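Local coordinates for protein catechol 1,2-dioxygenase (Burkholderia vietnamiensis, PDB 5TD3) that probably catalyses the intradiol cleavage of catechol by molecular oxygen, opening the aromatic ring to give cis,cis-muconate, at residues L84-G88 and L89-K93; H177-P180 and T181-R185; G230-A234 and H235-F239. All coordinates share one frame; numbering follows the deposited sequence.

Contact 1: L84-G88 and L89-K93. With PTY (phosphatidylethanolamine), chain G.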
ATOM      1  N   LEU A  84      -9.102  -6.104   1.201  1.00 14.46           N
ATOM      2  CA  LEU A  84      -9.298  -7.020   2.316  1.00 15.73           C
ATOM      3  C   LEU A  84      -8.715  -6.447   3.602  1.00 16.00           C
ATOM      4  O   LEU A  84      -9.308  -6.597   4.674  1.00 16.61           O
ATOM      5  CB  LEU A  84      -8.658  -8.368   1.996  1.00 16.43           C
ATOM      6  CG  LEU A  84      -8.986  -9.494   2.973  1.00 21.46           C
ATOM      7  CD1 LEU A  84     -10.469  -9.818   2.945  1.00 22.29           C
ATOM      8  CD2 LEU A  84      -8.150 -10.721   2.621  1.00 32.25           C
ATOM      9  N   LEU A  85      -7.549  -5.792   3.518  1.00 14.73           N
ATOM     10  CA  LEU A  85      -6.994  -5.139   4.704  1.00 14.71           C
ATOM     11  C   LEU A  85      -7.842  -3.934   5.108  1.00 11.56           C
ATOM     12  O   LEU A  85      -7.996  -3.654   6.303  1.00 16.44           O
ATOM     13  CB  LEU A  85      -5.533  -4.718   4.456  1.00 12.39           C
ATOM     14  CG  LEU A  85      -4.833  -4.108   5.679  1.00 15.27           C
ATOM     15  CD1 LEU A  85      -4.697  -5.142   6.796  1.00 18.10           C
ATOM     16  CD2 LEU A  85      -3.456  -3.558   5.301  1.00 19.22           C
ATOM     17  N   ALA A  86      -8.398  -3.203   4.132  1.00 14.03           N
ATOM     18  CA  ALA A  86      -9.313  -2.112   4.480  1.00 14.63           C
ATOM     19  C   ALA A  86     -10.453  -2.627   5.346  1.00 16.67           C
ATOM     20  O   ALA A  86     -10.861  -1.979   6.324  1.00 17.39           O
ATOM     21  CB  ALA A  86      -9.864  -1.458   3.219  1.00 14.97           C
ATOM     22  N   ALA A  87     -10.962  -3.816   5.022  1.00 12.66           N
ATOM     23  CA  ALA A  87     -11.995  -4.404   5.865  1.00 13.13           C
ATOM     24  C   ALA A  87     -11.433  -4.840   7.217  1.00 15.45           C
ATOM     25  O   ALA A  87     -12.022  -4.555   8.268  1.00 18.55           O
ATOM     26  CB  ALA A  87     -12.646  -5.575   5.129  1.00 18.96           C
ATOM     27  N   GLY A  88     -10.279  -5.505   7.215  1.00 15.42           N
ATOM     28  CA  GLY A  88      -9.755  -6.074   8.451  1.00 18.75           C
ATOM     29  C   GLY A  88      -9.288  -5.052   9.471  1.00 20.51           C
ATOM     30  O   GLY A  88      -9.227  -5.346  10.667  1.00 19.81           O
ATOM     31  N   LEU A  89      -8.907  -3.865   9.019  1.00 15.14           N
ATOM     32  CA  LEU A  89      -8.501  -2.808   9.937  1.00 19.19           C
ATOM     33  C   LEU A  89      -9.656  -1.888  10.286  1.00 19.73           C
ATOM     34  O   LEU A  89      -9.440  -0.859  10.938  1.00 18.21           O
ATOM     35  CB  LEU A  89      -7.347  -2.000   9.339  1.00 20.26           C
ATOM     36  CG  LEU A  89      -6.043  -2.780   9.188  1.00 22.60           C
ATOM     37  CD1 LEU A  89      -4.933  -1.865   8.671  1.00 25.11           C
ATOM     38  CD2 LEU A  89      -5.639  -3.463  10.472  1.00 23.26           C
ATOM     39  N   GLY A  90     -10.884  -2.239   9.893  1.00 18.54           N
ATOM     40  CA  GLY A  90     -12.020  -1.422  10.274  1.00 18.77           C
ATOM     41  C   GLY A  90     -12.226  -0.176   9.440  1.00 16.84           C
ATOM     42  O   GLY A  90     -13.132   0.615   9.751  1.00 15.96           O
ATOM     43  N   LEU A  91     -11.404   0.042   8.414  1.00 15.22           N
ATOM     44  CA  LEU A  91     -11.585   1.211   7.560  1.00 16.71           C
ATOM     45  C   LEU A  91     -12.912   1.124   6.808  1.00 19.80           C
ATOM     46  O   LEU A  91     -13.629   2.127   6.653  1.00 15.19           O
ATOM     47  CB  LEU A  91     -10.404   1.331   6.590  1.00 14.26           C
ATOM     48  CG  LEU A  91     -10.498   2.389   5.502  1.00 18.81           C
ATOM     49  CD1 LEU A  91     -10.697   3.779   6.131  1.00 20.93           C
ATOM     50  CD2 LEU A  91      -9.231   2.345   4.662  1.00 18.75           C
ATOM     51  N   GLU A  92     -13.271  -0.074   6.354  1.00 15.15           N
ATOM     52  CA  GLU A  92     -14.532  -0.215   5.634  1.00 15.39           C
ATOM     53  C   GLU A  92     -15.719   0.065   6.554  1.00 19.46           C
ATOM     54  O   GLU A  92     -16.661   0.780   6.170  1.00 15.48           O
ATOM     55  CB  GLU A  92     -14.627  -1.608   5.001  1.00 14.04           C
ATOM     56  CG  GLU A  92     -15.828  -1.737   4.059  1.00 14.54           C
ATOM     57  CD  GLU A  92     -15.746  -2.952   3.143  1.00 17.37           C
ATOM     58  OE1 GLU A  92     -14.912  -3.857   3.378  1.00 17.44           O
ATOM     59  OE2 GLU A  92     -16.527  -2.996   2.181  1.00 16.12           O
ATOM     60  N   LYS A  93     -15.693  -0.491   7.772  1.00 18.99           N
ATOM     61  CA  LYS A  93     -16.712  -0.162   8.766  1.00 16.26           C
ATOM     62  C   LYS A  93     -16.725   1.330   9.072  1.00 21.15           C
ATOM     63  O   LYS A  93     -17.796   1.934   9.214  1.00 17.00           O
ATOM     64  CB  LYS A  93     -16.479  -0.955  10.060  1.00 14.34           C
ATOM     65  CG  LYS A  93     -17.414  -0.521  11.214  1.00 16.56           C
ATOM     66  CD  LYS A  93     -18.906  -0.671  10.839  1.00 17.80           C
ATOM     67  CE  LYS A  93     -19.831  -0.156  11.948  1.00 22.30           C
ATOM     68  NZ  LYS A  93     -21.305  -0.370  11.686  1.00 23.37           N
TER
HETATM   69  C1  PTY G 405       8.366  -6.001  11.430  1.00 58.81           C
HETATM   70  C2  PTY G 405      11.294  -6.104   5.834  1.00 61.49           C
HETATM   71  C3  PTY G 405      11.174  -7.516   6.480  1.00 77.83           C
HETATM   72  O4  PTY G 405       7.610  -5.018  12.176  1.00 53.48           O
HETATM   73  C5  PTY G 405       7.915  -7.927   9.866  1.00 84.24           C
HETATM   74  C6  PTY G 405       7.347  -6.749  10.610  1.00 70.32           C
HETATM   75  O7  PTY G 405       6.749  -5.773   9.701  1.00 63.21           O
HETATM   76  C8  PTY G 405       5.560  -6.058   9.154  1.00 60.09           C
HETATM   77  O10 PTY G 405       5.085  -7.161   9.111  1.00 65.90           O
HETATM   78  C11 PTY G 405       4.894  -4.818   8.648  1.00 48.85           C
HETATM   79  C12 PTY G 405       3.536  -4.615   9.291  1.00 46.34           C
HETATM   80  C13 PTY G 405       3.120  -3.165   9.319  1.00 42.32           C
HETATM   81  C14 PTY G 405       3.252  -2.480   7.986  1.00 40.90           C
HETATM   82  C15 PTY G 405       1.964  -1.841   7.545  1.00 42.03           C
HETATM   83  C16 PTY G 405       1.396  -0.867   8.548  1.00 41.79           C
HETATM   84  C17 PTY G 405      -0.060  -0.589   8.282  1.00 35.28           C
HETATM   85  C18 PTY G 405      -0.652   0.515   9.109  1.00 38.59           C
HETATM   86  C19 PTY G 405      -2.159   0.590   8.958  1.00 43.56           C
HETATM   87  C20 PTY G 405      -2.786   1.798   9.611  1.00 48.73           C
HETATM   88  C21 PTY G 405      -3.296   2.851   8.645  1.00 46.88           C
HETATM   89  C22 PTY G 405      -2.372   3.164   7.488  1.00 51.71           C
HETATM   90  C23 PTY G 405      -2.838   2.557   6.176  1.00 56.87           C
HETATM   91  C24 PTY G 405      -4.174   1.843   6.294  1.00 51.81           C
HETATM   92  C25 PTY G 405      -4.765   1.408   4.973  1.00 45.96           C
HETATM   93  C26 PTY G 405      -5.696   0.226   5.108  1.00 42.16           C
HETATM   94  C27 PTY G 405      -6.512  -0.023   3.863  1.00 45.25           C
HETATM   95  C28 PTY G 405      -5.681  -0.135   2.615  1.00 47.25           C
HETATM   96  C29 PTY G 405      -4.724  -1.291   2.670  1.00 56.45           C
HETATM   97  C30 PTY G 405       8.142  -3.803  12.325  1.00 47.94           C
HETATM   98  C31 PTY G 405       7.170  -2.858  12.975  1.00 42.69           C
HETATM   99  O30 PTY G 405       9.256  -3.516  11.983  1.00 51.82           O
HETATM  100  C32 PTY G 405       7.041  -1.512  12.265  1.00 43.90           C
HETATM  101  C33 PTY G 405       6.305  -1.596  10.944  1.00 41.84           C
HETATM  102  C34 PTY G 405       5.370  -0.430  10.652  1.00 36.63           C
HETATM  103  C35 PTY G 405       6.024   0.799  10.042  1.00 36.21           C
HETATM  104  C36 PTY G 405       5.106   1.600   9.118  1.00 38.00           C
HETATM  105  C37 PTY G 405       5.792   2.778   8.436  1.00 36.45           C
HETATM  106  C38 PTY G 405       5.028   3.412   7.276  1.00 42.13           C
HETATM  107  C39 PTY G 405       5.149   2.695   5.935  1.00 39.66           C
HETATM  108  C40 PTY G 405       4.106   3.107   4.905  1.00 44.38           C
HETATM  109  C41 PTY G 405       4.378   4.394   4.129  1.00 49.35           C
HETATM  110  C42 PTY G 405       5.370   4.272   2.974  1.00 49.27           C
HETATM  111  C43 PTY G 405       4.843   4.739   1.614  1.00 48.18           C
HETATM  112  C44 PTY G 405       4.290   6.149   1.632  1.00 40.95           C
HETATM  113  P1  PTY G 405      10.428  -8.171   9.012  1.00108.92           P
HETATM  114  O11 PTY G 405      11.262  -7.340   7.917  1.00 97.00           O
HETATM  115  O12 PTY G 405      10.241  -9.614   8.508  1.00110.65           O
HETATM  116  O13 PTY G 405      11.045  -8.198  10.362  1.00113.58           O
HETATM  117  O14 PTY G 405       9.008  -7.494   9.037  1.00 97.94           O
HETATM  118  N1  PTY G 405      12.619  -5.527   6.149  1.00 41.93           N
HETATM  119  O   HOH W   1     -14.343  -3.025   8.450  1.00 16.95           O
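L85 lays its CD1 methyl against the branch point of L89, with L85 CD1 3.6 Å from L89 CG. The two side chains, four residues apart, meet at a slant where helix 82-88 runs out. With CG anti to the backbone N (chi1 -176°), the branched end of L85 lies between L89 and the bound phosphatidylethanolamine; its other methyl, L85 CD2, is 3.7 Å from lipid C29. L89 CD1 meets the same acyl chain further along, near C19. Beyond the bend, L91 CD2 touches lipid C27 at 3.7 Å, next to the methyl of A86. The backbone closes the turn beneath: L89 N donates to L85 O at 2.9 Å, G90 N to A87 O, and E92 N reaches back to A86 O at 3.1 Å. G90 takes a positive phi (80°) and is the N-cap of helix 91-105. W67 of the second subunit covers A86 and E92, whose carboxylate is held by R315 and the backbone N of G118. A phospholipid held among the N-terminal helices near the subunit interface is known from other catechol 1,2-dioxygenases. Between 84-88 and 89-93 the hydrogen bonds are all backbone to backbone, which leaves the leucine and alanine side chains to meet the acyl chain by van der Waals contact.

Contact 2: H177-P180 and T181-R185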
ATOM      1  N   HIS A 177     -16.023 -17.224  -8.273  1.00 18.30           N
ATOM      2  CA  HIS A 177     -15.130 -16.242  -8.903  1.00 17.81           C
ATOM      3  C   HIS A 177     -13.933 -15.890  -8.023  1.00 19.18           C
ATOM      4  O   HIS A 177     -13.006 -15.205  -8.480  1.00 22.95           O
ATOM      5  CB  HIS A 177     -15.872 -14.960  -9.294  1.00 24.79           C
ATOM      6  CG  HIS A 177     -17.064 -15.214 -10.162  1.00 29.71           C
ATOM      7  ND1 HIS A 177     -17.007 -15.157 -11.540  1.00 28.27           N
ATOM      8  CD2 HIS A 177     -18.333 -15.572  -9.851  1.00 28.93           C
ATOM      9  CE1 HIS A 177     -18.197 -15.447 -12.037  1.00 32.05           C
ATOM     10  NE2 HIS A 177     -19.017 -15.704 -11.033  1.00 28.94           N
ATOM     11  N   PHE A 178     -13.936 -16.358  -6.780  1.00 18.50           N
ATOM     12  CA  PHE A 178     -12.828 -16.169  -5.843  1.00 18.06           C
ATOM     13  C   PHE A 178     -12.459 -17.482  -5.166  1.00 23.41           C
ATOM     14  O   PHE A 178     -11.917 -17.492  -4.053  1.00 21.00           O
ATOM     15  CB  PHE A 178     -13.172 -15.107  -4.793  1.00 16.77           C
ATOM     16  CG  PHE A 178     -13.512 -13.763  -5.373  1.00 21.39           C
ATOM     17  CD1 PHE A 178     -12.509 -12.851  -5.666  1.00 19.56           C
ATOM     18  CD2 PHE A 178     -14.832 -13.400  -5.613  1.00 17.98           C
ATOM     19  CE1 PHE A 178     -12.796 -11.613  -6.171  1.00 21.70           C
ATOM     20  CE2 PHE A 178     -15.140 -12.152  -6.138  1.00 20.09           C
ATOM     21  CZ  PHE A 178     -14.124 -11.252  -6.422  1.00 20.66           C
ATOM     22  N   ASP A 179     -12.747 -18.607  -5.813  1.00 23.57           N
ATOM     23  CA  ASP A 179     -12.551 -19.890  -5.160  1.00 23.84           C
ATOM     24  C   ASP A 179     -11.221 -20.447  -5.636  1.00 22.06           C
ATOM     25  O   ASP A 179     -11.090 -20.784  -6.824  1.00 20.68           O
ATOM     26  CB  ASP A 179     -13.704 -20.857  -5.475  1.00 18.39           C
ATOM     27  CG  ASP A 179     -13.581 -22.191  -4.753  1.00 23.91           C
ATOM     28  OD1 ASP A 179     -12.444 -22.660  -4.531  1.00 19.44           O
ATOM     29  OD2 ASP A 179     -14.627 -22.805  -4.437  1.00 23.39           O
ATOM     30  N   PRO A 180     -10.207 -20.542  -4.770  1.00 18.65           N
ATOM     31  CA  PRO A 180      -8.883 -20.942  -5.249  1.00 22.50           C
ATOM     32  C   PRO A 180      -8.816 -22.393  -5.685  1.00 22.13           C
ATOM     33  O   PRO A 180      -7.857 -22.759  -6.371  1.00 27.81           O
ATOM     34  CB  PRO A 180      -7.973 -20.670  -4.038  1.00 25.91           C
ATOM     35  CG  PRO A 180      -8.864 -20.831  -2.864  1.00 25.07           C
ATOM     36  CD  PRO A 180     -10.240 -20.341  -3.315  1.00 16.25           C
ATOM     37  N   THR A 181      -9.802 -23.225  -5.316  1.00 22.46           N
ATOM     38  CA  THR A 181      -9.830 -24.605  -5.789  1.00 19.64           C
ATOM     39  C   THR A 181     -10.457 -24.744  -7.172  1.00 25.02           C
ATOM     40  O   THR A 181     -10.374 -25.826  -7.759  1.00 24.71           O
ATOM     41  CB  THR A 181     -10.599 -25.508  -4.822  1.00 19.68           C
ATOM     42  OG1 THR A 181     -11.993 -25.205  -4.897  1.00 22.43           O
ATOM     43  CG2 THR A 181     -10.119 -25.313  -3.364  1.00 23.14           C
ATOM     44  N   GLY A 182     -11.066 -23.686  -7.701  1.00 23.12           N
ATOM     45  CA  GLY A 182     -11.703 -23.752  -9.008  1.00 23.17           C
ATOM     46  C   GLY A 182     -12.978 -24.559  -9.045  1.00 32.10           C
ATOM     47  O   GLY A 182     -13.462 -24.898 -10.134  1.00 30.64           O
ATOM     48  N   ALA A 183     -13.559 -24.855  -7.884  1.00 26.97           N
ATOM     49  CA  ALA A 183     -14.637 -25.833  -7.797  1.00 35.52           C
ATOM     50  C   ALA A 183     -16.016 -25.273  -8.117  1.00 31.10           C
ATOM     51  O   ALA A 183     -16.966 -26.059  -8.218  1.00 30.87           O
ATOM     52  CB  ALA A 183     -14.673 -26.457  -6.399  1.00 34.39           C
ATOM     53  N   GLN A 184     -16.167 -23.962  -8.285  1.00 29.28           N
ATOM     54  CA  GLN A 184     -17.491 -23.373  -8.466  1.00 26.36           C
ATOM     55  C   GLN A 184     -17.629 -22.756  -9.845  1.00 34.14           C
ATOM     56  O   GLN A 184     -16.688 -22.143 -10.359  1.00 32.68           O
ATOM     57  CB  GLN A 184     -17.776 -22.297  -7.416  1.00 22.31           C
ATOM     58  CG  GLN A 184     -17.685 -22.772  -6.000  1.00 20.91           C
ATOM     59  CD  GLN A 184     -18.068 -21.682  -5.050  1.00 21.89           C
ATOM     60  OE1 GLN A 184     -19.148 -21.099  -5.157  1.00 25.78           O
ATOM     61  NE2 GLN A 184     -17.190 -21.381  -4.124  1.00 21.12           N
ATOM     62  N   ARG A 185     -18.813 -22.909 -10.431  1.00 30.91           N
ATOM     63  CA  ARG A 185     -19.099 -22.318 -11.724  1.00 31.38           C
ATOM     64  C   ARG A 185     -19.497 -20.855 -11.562  1.00 30.06           C
ATOM     65  O   ARG A 185     -19.791 -20.381 -10.463  1.00 28.46           O
ATOM     66  CB  ARG A 185     -20.198 -23.093 -12.448  1.00 35.21           C
ATOM     67  CG  ARG A 185     -21.587 -22.829 -11.926  1.00 36.76           C
ATOM     68  CD  ARG A 185     -22.568 -23.787 -12.581  1.00 43.31           C
ATOM     69  NE  ARG A 185     -22.363 -25.163 -12.131  1.00 44.72           N
ATOM     70  CZ  ARG A 185     -23.075 -26.197 -12.564  1.00 52.08           C
ATOM     71  NH1 ARG A 185     -24.034 -26.005 -13.461  1.00 56.58           N
ATOM     72  NH2 ARG A 185     -22.835 -27.417 -12.106  1.00 44.00           N
TER
HETATM   73  O   HOH W   2     -16.128 -19.519  -9.771  1.00 30.62           O
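T181 meets D179 twice through a single oxygen: its hydroxyl donates to the carboxylate, T181 OG1 to D179 OD1 being 2.6 Å, and T181 N donates to the same OD1 at 2.8 Å. The hydroxyl arrives on the syn side, 34° out of the carboxylate plane, whereas the amide comes nearly end-on to the C-O bond. A chi1 of 71° sets OG1 between the backbone N and the carbonyl carbon of T181, facing the acid. G182 follows, its N bonded to D179 O at 3.0 Å. This closes a type I beta turn from D179 to G182, overlaid by an Asx turn made by D179 OD1 and T181 N, in the long loop between strands 163-167 and 190-194 of the dioxygenase domain. G182 itself has a positive phi, which favours glycine. A183 N then turns back to T181 OG1 in a weak bond. Q184 reaches the other carboxylate oxygen: Q184 NE2 donates to D179 OD2 at 2.9 Å, on its anti side, with the oxygen close to the amide plane; the carboxylate and amide planes are turned 77° from each other. That amide is also fixed by N188 and by F174 O, while a water joins Q184 O to H177 N.

Contact 3: G230-A234 and H235-F239. With ZN (zinc ion), chain C.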
ATOM      1  N   GLY A 230      -8.367 -13.841  11.405  1.00 19.05           N
ATOM      2  CA  GLY A 230      -8.871 -13.263  10.169  1.00 19.93           C
ATOM      3  C   GLY A 230     -10.166 -13.866   9.675  1.00 22.55           C
ATOM      4  O   GLY A 230     -10.373 -14.007   8.462  1.00 21.70           O
ATOM      5  N   ASN A 231     -11.072 -14.168  10.601  1.00 18.55           N
ATOM      6  CA  ASN A 231     -12.287 -14.910  10.284  1.00 20.04           C
ATOM      7  C   ASN A 231     -13.537 -14.039  10.367  1.00 24.41           C
ATOM      8  O   ASN A 231     -13.614 -13.093  11.158  1.00 20.80           O
ATOM      9  CB  ASN A 231     -12.451 -16.096  11.232  1.00 21.42           C
ATOM     10  CG  ASN A 231     -11.325 -17.092  11.102  1.00 22.74           C
ATOM     11  OD1 ASN A 231     -10.960 -17.480   9.996  1.00 25.59           O
ATOM     12  ND2 ASN A 231     -10.749 -17.491  12.229  1.00 24.76           N
ATOM     13  N   ARG A 232     -14.531 -14.392   9.549  1.00 19.46           N
ATOM     14  CA  ARG A 232     -15.863 -13.811   9.596  1.00 22.10           C
ATOM     15  C   ARG A 232     -16.882 -14.875   9.986  1.00 20.02           C
ATOM     16  O   ARG A 232     -16.731 -16.040   9.609  1.00 23.95           O
ATOM     17  CB  ARG A 232     -16.274 -13.238   8.235  1.00 21.66           C
ATOM     18  CG  ARG A 232     -15.269 -12.282   7.636  1.00 23.35           C
ATOM     19  CD  ARG A 232     -15.921 -11.317   6.682  1.00 22.60           C
ATOM     20  NE  ARG A 232     -16.839 -10.433   7.369  1.00 21.00           N
ATOM     21  CZ  ARG A 232     -17.834  -9.796   6.777  1.00 41.61           C
ATOM     22  NH1 ARG A 232     -18.043  -9.943   5.474  1.00 48.41           N
ATOM     23  NH2 ARG A 232     -18.614  -9.008   7.491  1.00 35.81           N
ATOM     24  N   PRO A 233     -17.936 -14.503  10.711  1.00 20.89           N
ATOM     25  CA  PRO A 233     -19.056 -15.428  10.909  1.00 18.89           C
ATOM     26  C   PRO A 233     -19.775 -15.658   9.586  1.00 19.75           C
ATOM     27  O   PRO A 233     -19.622 -14.891   8.630  1.00 21.78           O
ATOM     28  CB  PRO A 233     -19.952 -14.687  11.909  1.00 21.14           C
ATOM     29  CG  PRO A 233     -19.678 -13.217  11.601  1.00 19.15           C
ATOM     30  CD  PRO A 233     -18.202 -13.178  11.310  1.00 25.22           C
ATOM     31  N   ALA A 234     -20.563 -16.732   9.530  1.00 19.66           N
ATOM     32  CA  ALA A 234     -21.370 -16.970   8.337  1.00 24.73           C
ATOM     33  C   ALA A 234     -22.339 -15.813   8.123  1.00 26.45           C
ATOM     34  O   ALA A 234     -22.939 -15.298   9.073  1.00 25.46           O
ATOM     35  CB  ALA A 234     -22.137 -18.290   8.447  1.00 24.59           C
ATOM     36  N   HIS A 235     -22.506 -15.410   6.864  1.00 25.64           N
ATOM     37  CA  HIS A 235     -23.313 -14.237   6.553  1.00 21.15           C
ATOM     38  C   HIS A 235     -23.746 -14.314   5.097  1.00 22.44           C
ATOM     39  O   HIS A 235     -23.256 -15.132   4.318  1.00 19.09           O
ATOM     40  CB  HIS A 235     -22.523 -12.952   6.800  1.00 21.58           C
ATOM     41  CG  HIS A 235     -21.267 -12.887   5.988  1.00 20.80           C
ATOM     42  ND1 HIS A 235     -20.119 -13.559   6.345  1.00 20.80           N
ATOM     43  CD2 HIS A 235     -20.991 -12.270   4.812  1.00 23.57           C
ATOM     44  CE1 HIS A 235     -19.185 -13.347   5.434  1.00 24.83           C
ATOM     45  NE2 HIS A 235     -19.688 -12.565   4.497  1.00 22.81           N
ATOM     46  N   VAL A 236     -24.665 -13.429   4.736  1.00 19.08           N
ATOM     47  CA  VAL A 236     -25.182 -13.320   3.380  1.00 21.57           C
ATOM     48  C   VAL A 236     -25.186 -11.845   3.030  1.00 20.52           C
ATOM     49  O   VAL A 236     -25.634 -11.027   3.841  1.00 22.26           O
ATOM     50  CB  VAL A 236     -26.604 -13.895   3.252  1.00 23.82           C
ATOM     51  CG1 VAL A 236     -27.116 -13.709   1.837  1.00 30.38           C
ATOM     52  CG2 VAL A 236     -26.634 -15.379   3.632  1.00 25.13           C
ATOM     53  N   HIS A 237     -24.671 -11.503   1.844  1.00 20.55           N
ATOM     54  CA  HIS A 237     -24.634 -10.121   1.372  1.00 20.19           C
ATOM     55  C   HIS A 237     -25.872  -9.784   0.554  1.00 20.70           C
ATOM     56  O   HIS A 237     -26.403 -10.631  -0.175  1.00 22.59           O
ATOM     57  CB  HIS A 237     -23.428  -9.844   0.467  1.00 17.51           C
ATOM     58  CG  HIS A 237     -22.096 -10.050   1.117  1.00 18.92           C
ATOM     59  ND1 HIS A 237     -21.401  -9.026   1.722  1.00 21.91           N
ATOM     60  CD2 HIS A 237     -21.301 -11.145   1.197  1.00 17.85           C
ATOM     61  CE1 HIS A 237     -20.254  -9.492   2.192  1.00 20.25           C
ATOM     62  NE2 HIS A 237     -20.165 -10.773   1.878  1.00 21.85           N
ATOM     63  N   PHE A 238     -26.258  -8.501   0.603  1.00 19.24           N
ATOM     64  CA  PHE A 238     -27.317  -7.960  -0.239  1.00 25.84           C
ATOM     65  C   PHE A 238     -26.996  -6.559  -0.758  1.00 23.73           C
ATOM     66  O   PHE A 238     -26.469  -5.708  -0.037  1.00 22.18           O
ATOM     67  CB  PHE A 238     -28.662  -7.885   0.505  1.00 23.57           C
ATOM     68  CG  PHE A 238     -29.183  -9.209   0.953  1.00 25.64           C
ATOM     69  CD1 PHE A 238     -29.900 -10.016   0.091  1.00 22.35           C
ATOM     70  CD2 PHE A 238     -28.968  -9.647   2.250  1.00 24.09           C
ATOM     71  CE1 PHE A 238     -30.390 -11.237   0.509  1.00 26.87           C
ATOM     72  CE2 PHE A 238     -29.468 -10.872   2.673  1.00 26.60           C
ATOM     73  CZ  PHE A 238     -30.180 -11.663   1.799  1.00 26.02           C
ATOM     74  N   PHE A 239     -27.348  -6.331  -2.019  1.00 22.46           N
ATOM     75  CA  PHE A 239     -27.631  -5.016  -2.571  1.00 21.08           C
ATOM     76  C   PHE A 239     -29.130  -4.954  -2.800  1.00 22.39           C
ATOM     77  O   PHE A 239     -29.721  -5.938  -3.255  1.00 22.99           O
ATOM     78  CB  PHE A 239     -26.969  -4.790  -3.941  1.00 24.57           C
ATOM     79  CG  PHE A 239     -25.514  -4.418  -3.909  1.00 20.10           C
ATOM     80  CD1 PHE A 239     -24.983  -3.650  -2.899  1.00 21.12           C
ATOM     81  CD2 PHE A 239     -24.691  -4.814  -4.960  1.00 24.32           C
ATOM     82  CE1 PHE A 239     -23.627  -3.307  -2.916  1.00 19.99           C
ATOM     83  CE2 PHE A 239     -23.348  -4.484  -4.980  1.00 23.26           C
ATOM     84  CZ  PHE A 239     -22.822  -3.730  -3.947  1.00 24.22           C
TER
HETATM   85 ZN    ZN C 401     -18.955 -12.119   2.607  1.00 21.18          ZN
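This is a second-shell contact: R232 and P233 brace the zinc ligands H235 and H237, where a loop enters strand 235-241 in the beta-sandwich core of the intradiol dioxygenase fold. H235 and H237, two apart on the strand, send their rings to the same side, and with Y175 they bind the zinc ion of this crystal; relatives in the family hold catalytic iron at the equivalent site. H235 NE2 is 2.1 Å from the zinc. Its far nitrogen is fixed as well: H235 ND1 donates to P233 O at 2.7 Å, a nearly straight bond (171°) lying in the ring plane. A chi1 of 59° brings the H235 ring back over the preceding residues, where that carbonyl stands at its edge. The bond sets the rotation of a first-shell ligand. R232 covers one face of the same ring, its CZ 4.0 Å above the plane and offset toward the rim, with guanidinium and imidazole 44° apart. D263 holds the arginine by a salt bridge to NH2. W167 stacks on the H237 ring. H237 CE1 lies at the edge of the guanidinium, near its plane, 4.0 Å from R232 NH1.

How the contacts relate
Contacts 1 and 3 are buried and contact 2 lies at the surface, and their chemistry follows this placing. Contact 1 joins two helices of the N-terminal region and faces a lipid with hydrocarbon. Contact 3 lies at the start of a sheet strand and spends its ring nitrogens on a metal and a carbonyl, with an arginine over one ring face. Contact 2, a loop with no regular structure, ties itself up through one carboxylate. Contacts 2 and 3 both belong to the dioxygenase domain, yet their centres are about 18 Å apart; contacts 1 and 3 are closer, about 14 Å between centres, though contact 1 belongs to the N-terminal region. None touches another.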